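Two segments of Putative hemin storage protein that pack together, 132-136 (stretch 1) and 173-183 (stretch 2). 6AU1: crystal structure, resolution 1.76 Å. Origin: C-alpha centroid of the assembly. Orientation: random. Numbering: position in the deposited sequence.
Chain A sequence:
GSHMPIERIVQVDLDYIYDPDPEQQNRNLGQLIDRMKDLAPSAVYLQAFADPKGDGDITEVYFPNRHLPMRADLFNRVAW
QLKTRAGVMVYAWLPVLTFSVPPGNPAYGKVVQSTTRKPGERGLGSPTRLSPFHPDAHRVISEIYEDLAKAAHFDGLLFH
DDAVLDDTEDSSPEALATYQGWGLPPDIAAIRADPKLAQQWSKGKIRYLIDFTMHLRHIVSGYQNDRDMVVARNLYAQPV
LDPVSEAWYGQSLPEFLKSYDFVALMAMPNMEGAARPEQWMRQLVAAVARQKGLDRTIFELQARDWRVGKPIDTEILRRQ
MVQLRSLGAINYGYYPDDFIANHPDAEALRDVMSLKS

Stretch 1 132-136: PFHPD
Stretch 2, residues 173-183: PEALATYQGWG

Residues from Pro173 through Gln180 are helical (phi/psi near -63/-39), and against them the short segment 132-136 lays chiefly the side chain of Phe133. Pro132 (-73/-3) and Phe133 (-85/-15) are loop; His134 turns extended (-89/125) before a new helix starts at Pro135. The register is set by Phe133 and Ala175, whose CA atoms lie 5.2 Å apart. Together the stretches bury 308 Å², and no hydrogen bond crosses between them, so packing carries the contact.

Aromatic and apolar contacts centre on Phe133, which is buried and points its CA-to-CB bond toward the helix (chi1 -60°, m; chi2 -85°). Ala175 CB sits over one ring face, 4.0 Å from the Phe133 ring centroid and 26° off the normal, a CH-pi contact; its closest ring atom is Phe133 CD2, at 3.6 Å from Ala175 CB. The Ala175 methyl lies directly against the ring, so the chains are close here. One turn on, Tyr179 (chi1 -51°, chi2 -31°) directs its edge toward the Phe133 face, with centroids 5.5 Å apart, planes at 78°, and Phe133 CZ to Tyr179 CE1 3.9 Å. At the ring edge lie Trp182 CZ2, 4.2 Å from Phe133 CE1, and Thr178 OG1, 3.5 Å from Phe133 CD1. Thr178 (chi1 -59°, m) suits this apolar neighbour because its OG1 donates to Glu174 O (3.0 Å).

Glu174 (m, p, chi3 16°) makes van der Waals contacts at the margin of the interface, CA-to-CB toward stretch 1. Glu174 CB lies 3.5 Å from Phe133 O, Glu174 CD 3.5 Å from His134 CD2, and Glu174 CG 4.2 Å from Pro135 CD. His134 (chi1 -163°, t; chi2 -72°) caps its own helix: His134 ND1 accepts from Asp136 N at 3.1 Å.

Stretch 2 ends in a Schellman motif, with Gly183 N bonded to Gln180 O (3.0 Å) and Gly183 at phi/psi 91/15, which calls for glycine.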

# COMPACT_ATOMS: atom_id res chain seq x y z
N PRO A 132 -4.45 -11.78 10.72
CA PRO A 132 -3.07 -12.25 10.81
C PRO A 132 -2.78 -12.94 12.14
O PRO A 132 -1.68 -13.45 12.34
CB PRO A 132 -2.25 -10.96 10.66
CG PRO A 132 -3.14 -9.91 11.26
CD PRO A 132 -4.56 -10.32 10.88
N PHE A 133 -3.77 -12.96 13.04
CA PHE A 133 -3.66 -13.70 14.29
C PHE A 133 -4.05 -15.18 14.15
O PHE A 133 -3.75 -15.99 15.04
CB PHE A 133 -4.52 -13.04 15.38
CG PHE A 133 -4.14 -11.61 15.66
CD1 PHE A 133 -3.11 -11.32 16.56
CD2 PHE A 133 -4.78 -10.57 15.02
CE1 PHE A 133 -2.74 -10.01 16.82
CE2 PHE A 133 -4.42 -9.25 15.28
CZ PHE A 133 -3.39 -8.98 16.18
N HIS A 134 -4.71 -15.53 13.05
CA HIS A 134 -5.12 -16.92 12.82
C HIS A 134 -4.02 -17.67 12.07
O HIS A 134 -3.57 -17.22 11.02
CB HIS A 134 -6.42 -16.97 12.02
CG HIS A 134 -7.10 -18.31 12.08
ND1 HIS A 134 -6.62 -19.42 11.42
CD2 HIS A 134 -8.23 -18.71 12.72
CE1 HIS A 134 -7.42 -20.45 11.66
NE2 HIS A 134 -8.40 -20.04 12.45
N PRO A 135 -3.56 -18.80 12.63
CA PRO A 135 -2.44 -19.53 12.03
C PRO A 135 -2.69 -19.98 10.59
O PRO A 135 -1.73 -20.01 9.81
CB PRO A 135 -2.28 -20.75 12.95
CG PRO A 135 -3.55 -20.82 13.76
CD PRO A 135 -4.01 -19.41 13.89
N ASP A 136 -3.93 -20.30 10.22
CA ASP A 136 -4.19 -20.74 8.84
C ASP A 136 -4.18 -19.55 7.87
O ASP A 136 -3.67 -19.66 6.75
CB ASP A 136 -5.51 -21.48 8.74
CG ASP A 136 -5.50 -22.80 9.50
OD1 ASP A 136 -4.45 -23.47 9.52
OD2 ASP A 136 -6.54 -23.14 10.08
N PRO A 173 -11.22 -14.83 18.27
CA PRO A 173 -10.67 -15.58 19.41
C PRO A 173 -9.15 -15.70 19.38
O PRO A 173 -8.49 -15.61 20.42
CB PRO A 173 -11.33 -16.96 19.27
CG PRO A 173 -12.63 -16.67 18.58
CD PRO A 173 -12.33 -15.55 17.62
N GLU A 174 -8.59 -15.91 18.19
CA GLU A 174 -7.15 -16.04 18.05
C GLU A 174 -6.44 -14.73 18.38
O GLU A 174 -5.34 -14.73 18.94
CB GLU A 174 -6.78 -16.51 16.64
CG GLU A 174 -7.15 -17.95 16.35
CD GLU A 174 -8.64 -18.15 16.11
OE1 GLU A 174 -9.37 -17.16 15.86
OE2 GLU A 174 -9.09 -19.31 16.15
N ALA A 175 -7.06 -13.61 18.03
CA ALA A 175 -6.49 -12.31 18.38
C ALA A 175 -6.54 -12.08 19.89
O ALA A 175 -5.57 -11.62 20.48
CB ALA A 175 -7.22 -11.18 17.64
N LEU A 176 -7.68 -12.39 20.50
CA LEU A 176 -7.81 -12.21 21.94
C LEU A 176 -6.75 -13.02 22.67
O LEU A 176 -6.14 -12.54 23.62
CB LEU A 176 -9.21 -12.61 22.43
CG LEU A 176 -10.40 -11.82 21.87
CD1 LEU A 176 -11.72 -12.37 22.41
CD2 LEU A 176 -10.28 -10.33 22.18
N ALA A 177 -6.50 -14.24 22.19
CA ALA A 177 -5.49 -15.09 22.83
C ALA A 177 -4.11 -14.47 22.70
O ALA A 177 -3.28 -14.58 23.61
CB ALA A 177 -5.51 -16.49 22.22
N THR A 178 -3.86 -13.80 21.57
CA THR A 178 -2.59 -13.12 21.36
C THR A 178 -2.42 -11.94 22.32
O THR A 178 -1.34 -11.73 22.87
CB THR A 178 -2.44 -12.64 19.90
OG1 THR A 178 -2.55 -13.77 19.02
CG2 THR A 178 -1.10 -11.96 19.69
N TYR A 179 -3.49 -11.17 22.52
CA TYR A 179 -3.44 -10.03 23.45
C TYR A 179 -3.15 -10.51 24.86
O TYR A 179 -2.46 -9.83 25.62
CB TYR A 179 -4.75 -9.23 23.43
CG TYR A 179 -5.23 -8.83 22.06
CD1 TYR A 179 -4.33 -8.58 21.03
CD2 TYR A 179 -6.59 -8.72 21.78
CE1 TYR A 179 -4.78 -8.22 19.75
CE2 TYR A 179 -7.04 -8.37 20.52
CZ TYR A 179 -6.14 -8.12 19.51
OH TYR A 179 -6.63 -7.77 18.27
N GLN A 180 -3.69 -11.67 25.21
CA GLN A 180 -3.46 -12.25 26.54
C GLN A 180 -1.97 -12.53 26.70
O GLN A 180 -1.39 -12.28 27.76
CB GLN A 180 -4.30 -13.52 26.71
CG GLN A 180 -4.29 -14.13 28.10
CD GLN A 180 -5.34 -15.21 28.25
OE1 GLN A 180 -5.64 -15.94 27.30
NE2 GLN A 180 -5.93 -15.31 29.43
N GLY A 181 -1.37 -13.00 25.62
CA GLY A 181 0.07 -13.20 25.56
C GLY A 181 0.88 -11.93 25.77
O GLY A 181 2.02 -12.00 26.22
N TRP A 182 0.29 -10.77 25.46
CA TRP A 182 0.98 -9.50 25.66
C TRP A 182 0.80 -8.97 27.08
O TRP A 182 1.31 -7.91 27.41
CB TRP A 182 0.47 -8.42 24.69
CG TRP A 182 0.58 -8.74 23.22
CD1 TRP A 182 1.32 -9.72 22.63
CD2 TRP A 182 -0.09 -8.04 22.16
NE1 TRP A 182 1.15 -9.68 21.25
CE2 TRP A 182 0.28 -8.66 20.94
CE3 TRP A 182 -0.97 -6.95 22.12
CZ2 TRP A 182 -0.19 -8.22 19.71
CZ3 TRP A 182 -1.45 -6.53 20.90
CH2 TRP A 182 -1.06 -7.16 19.70
N GLY A 183 0.04 -9.70 27.89
CA GLY A 183 -0.24 -9.27 29.25
C GLY A 183 -1.51 -8.43 29.38
O GLY A 183 -1.72 -7.78 30.40